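Local structure of SusD homolog (3EHM) at residues S263-N268 / A328-V333. The protein probably binds mucin O-glycans, as a SusD-family outer-membrane lipoprotein of a gut Bacteroides that takes part in their utilization. Sequence-based numbering, arbitrary orientation.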
ATOM      1  N   SER A 263       9.047   5.957  14.179  1.00 12.91           N
ATOM      2  CA  SER A 263       8.978   7.211  13.438  1.00 13.00           C
ATOM      3  C   SER A 263       7.967   8.216  13.992  1.00 12.17           C
ATOM      4  O   SER A 263       8.193   9.426  13.935  1.00 12.49           O
ATOM      5  CB  SER A 263       8.677   6.941  11.962  1.00 13.38           C
ATOM      6  OG  SER A 263       8.781   8.143  11.217  1.00 13.75           O
ATOM      7  N   VAL A 264       6.857   7.726  14.534  1.00 11.96           N
ATOM      8  CA  VAL A 264       5.842   8.622  15.084  1.00 14.00           C
ATOM      9  C   VAL A 264       6.229   9.219  16.437  1.00 16.20           C
ATOM     10  O   VAL A 264       6.144  10.433  16.628  1.00 15.64           O
ATOM     11  CB  VAL A 264       4.470   7.901  15.244  1.00 15.19           C
ATOM     12  CG1 VAL A 264       3.506   8.772  16.047  1.00 16.89           C
ATOM     13  CG2 VAL A 264       3.871   7.604  13.872  1.00 13.13           C
ATOM     14  N   ASN A 265       6.667   8.375  17.368  1.00 17.18           N
ATOM     15  CA  ASN A 265       7.007   8.844  18.712  1.00 18.20           C
ATOM     16  C   ASN A 265       8.481   8.994  19.060  1.00 18.92           C
ATOM     17  O   ASN A 265       8.855   9.931  19.764  1.00 19.25           O
ATOM     18  CB  ASN A 265       6.352   7.941  19.761  1.00 20.49           C
ATOM     19  CG  ASN A 265       4.845   7.902  19.638  1.00 20.77           C
ATOM     20  OD1 ASN A 265       4.198   8.931  19.434  1.00 23.68           O
ATOM     21  ND2 ASN A 265       4.274   6.715  19.773  1.00 22.50           N
ATOM     22  N   GLU A 266       9.316   8.075  18.589  1.00 19.73           N
ATOM     23  CA  GLU A 266      10.737   8.140  18.899  1.00 19.31           C
ATOM     24  C   GLU A 266      11.475   9.226  18.126  1.00 17.88           C
ATOM     25  O   GLU A 266      12.142  10.075  18.719  1.00 17.61           O
ATOM     26  CB  GLU A 266      11.401   6.789  18.630  1.00 22.18           C
ATOM     27  CG  GLU A 266      10.912   5.653  19.524  1.00 27.93           C
ATOM     28  CD  GLU A 266      11.051   5.962  21.009  1.00 30.29           C
ATOM     29  OE1 GLU A 266      12.089   6.535  21.411  1.00 31.37           O
ATOM     30  OE2 GLU A 266      10.125   5.619  21.775  1.00 31.68           O
ATOM     31  N   TYR A 267      11.351   9.201  16.804  1.00 16.80           N
ATOM     32  CA  TYR A 267      12.029  10.177  15.961  1.00 15.03           C
ATOM     33  C   TYR A 267      11.220  11.455  15.738  1.00 15.94           C
ATOM     34  O   TYR A 267      11.774  12.480  15.327  1.00 14.18           O
ATOM     35  CB  TYR A 267      12.362   9.553  14.600  1.00 14.44           C
ATOM     36  CG  TYR A 267      13.115   8.238  14.664  1.00 14.49           C
ATOM     37  CD1 TYR A 267      14.119   8.023  15.608  1.00 15.95           C
ATOM     38  CD2 TYR A 267      12.852   7.222  13.743  1.00 15.87           C
ATOM     39  CE1 TYR A 267      14.843   6.826  15.633  1.00 16.61           C
ATOM     40  CE2 TYR A 267      13.571   6.026  13.756  1.00 15.30           C
ATOM     41  CZ  TYR A 267      14.565   5.835  14.703  1.00 15.47           C
ATOM     42  OH  TYR A 267      15.292   4.663  14.702  1.00 16.30           O
ATOM     43  N   ASN A 268       9.915  11.388  16.001  1.00 15.13           N
ATOM     44  CA  ASN A 268       9.031  12.535  15.819  1.00 15.14           C
ATOM     45  C   ASN A 268       9.080  13.010  14.374  1.00 15.69           C
ATOM     46  O   ASN A 268       9.116  14.214  14.104  1.00 15.47           O
ATOM     47  CB  ASN A 268       9.450  13.672  16.753  1.00 16.30           C
ATOM     48  CG  ASN A 268       9.149  13.368  18.198  1.00 15.61           C
ATOM     49  OD1 ASN A 268      10.038  13.394  19.053  1.00 18.30           O
ATOM     50  ND2 ASN A 268       7.890  13.068  18.483  1.00 10.90           N
ATOM     51  N   ALA A 328       2.226  18.391  15.318  1.00 15.40           N
ATOM     52  CA  ALA A 328       1.155  18.361  14.332  1.00 14.35           C
ATOM     53  C   ALA A 328       0.383  17.087  14.662  1.00 14.49           C
ATOM     54  O   ALA A 328       0.827  16.296  15.497  1.00 13.92           O
ATOM     55  CB  ALA A 328       1.734  18.275  12.924  1.00 16.18           C
ATOM     56  N   SER A 329      -0.766  16.887  14.026  1.00 14.48           N
ATOM     57  CA  SER A 329      -1.549  15.680  14.280  1.00 14.23           C
ATOM     58  C   SER A 329      -0.678  14.454  14.008  1.00 14.40           C
ATOM     59  O   SER A 329       0.130  14.452  13.078  1.00 13.70           O
ATOM     60  CB  SER A 329      -2.789  15.653  13.381  1.00 13.88           C
ATOM     61  OG  SER A 329      -3.701  16.671  13.754  1.00 11.63           O
ATOM     62  N   ARG A 330      -0.844  13.419  14.824  1.00 14.65           N
ATOM     63  CA  ARG A 330      -0.066  12.193  14.680  1.00 15.53           C
ATOM     64  C   ARG A 330      -0.966  10.998  14.434  1.00 15.66           C
ATOM     65  O   ARG A 330      -2.118  10.986  14.850  1.00 14.62           O
ATOM     66  CB  ARG A 330       0.717  11.892  15.960  1.00 15.24           C
ATOM     67  CG  ARG A 330       1.512  13.039  16.518  1.00 19.01           C
ATOM     68  CD  ARG A 330       2.276  12.585  17.754  1.00 18.51           C
ATOM     69  NE  ARG A 330       2.987  13.694  18.380  1.00 21.68           N
ATOM     70  CZ  ARG A 330       3.915  13.553  19.320  1.00 20.12           C
ATOM     71  NH1 ARG A 330       4.249  12.342  19.742  1.00 19.39           N
ATOM     72  NH2 ARG A 330       4.504  14.624  19.835  1.00 19.64           N
ATOM     73  N   PRO A 331      -0.444   9.969  13.752  1.00 16.10           N
ATOM     74  CA  PRO A 331      -1.268   8.786  13.507  1.00 16.05           C
ATOM     75  C   PRO A 331      -1.524   8.149  14.872  1.00 17.10           C
ATOM     76  O   PRO A 331      -0.621   8.106  15.713  1.00 17.16           O
ATOM     77  CB  PRO A 331      -0.361   7.907  12.644  1.00 17.83           C
ATOM     78  CG  PRO A 331       0.487   8.901  11.916  1.00 16.02           C
ATOM     79  CD  PRO A 331       0.820   9.895  13.002  1.00 15.64           C
ATOM     80  N   LYS A 332      -2.747   7.691  15.114  1.00 15.61           N
ATOM     81  CA  LYS A 332      -3.049   7.032  16.375  1.00 16.41           C
ATOM     82  C   LYS A 332      -2.550   5.602  16.254  1.00 17.89           C
ATOM     83  O   LYS A 332      -2.876   4.901  15.291  1.00 17.28           O
ATOM     84  CB  LYS A 332      -4.554   7.024  16.650  1.00 19.07           C
ATOM     85  CG  LYS A 332      -5.089   8.328  17.198  1.00 20.41           C
ATOM     86  CD  LYS A 332      -6.534   8.180  17.663  1.00 21.53           C
ATOM     87  CE  LYS A 332      -7.021   9.457  18.336  1.00 20.95           C
ATOM     88  NZ  LYS A 332      -8.458   9.375  18.704  1.00 22.10           N
ATOM     89  N   VAL A 333      -1.743   5.176  17.215  1.00 15.88           N
ATOM     90  CA  VAL A 333      -1.202   3.828  17.191  1.00 16.70           C
ATOM     91  C   VAL A 333      -0.515   3.508  18.513  1.00 16.24           C
ATOM     92  O   VAL A 333      -0.018   4.402  19.198  1.00 14.90           O
ATOM     93  CB  VAL A 333      -0.173   3.665  16.032  1.00 19.13           C
ATOM     94  CG1 VAL A 333       0.987   4.650  16.209  1.00 16.43           C
ATOM     95  CG2 VAL A 333       0.356   2.239  15.992  1.00 18.69           C
TER
HETATM   96  O   HOH W   1       6.823  11.851  20.789  1.00 27.43           O
HETATM   97  O   HOH W   2       1.385   6.534  19.617  1.00 28.43           O
HETATM   98  O   HOH W   3       1.944   9.854  19.840  1.00 31.41           O
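R330 reaches across from the extended segment 328-333 to the C-terminal end of a short helix, and V264 and N265 meet it at two points along its length. Its side chain is extended from CG to NE, which carries the guanidinium past V264 to the polar groups beyond. There N265 OD1 lies in the guanidinium plane at its edge, 3.4 Å from R330 NH1; with an N-H...O angle of 136° this hydrogen bond is weak, and the amide and guanidinium planes are turned 41° apart. Two waters supplement this weak bond: one molecule accepts from R330 NH1 at 2.8 Å and donates to N265 O, while another donates to N265 OD1 at 2.5 Å and also accepts a weak hydrogen bond from R330 NH1. The other end of the amide, N265 ND2, donates to a third water that in turn donates to V333 O, so a single side chain is tied to both R330 and V333. The end of the amide of N268, which leaves helical geometry with positive phi, lies over one guanidinium face, its plane steeply inclined at 73°. Nearer the backbone of R330, V264 points toward the segment 328-333. Its CG2, beside the backbone N, packs on P331 CD at 3.9 Å, whereas CG1, anti to that N, comes within 4.2 Å of R330 CB. An alanine in place of this valine would probably loosen the apolar seat of P331 and the base of R330, since both methyls that make these contacts would be gone. The contact joins helix 261-266 to the loop between strands 304-306 and 339-342; strand 270-272 touches both segments, T270 against V264 and M272 against S329, while Y446 packs on P331.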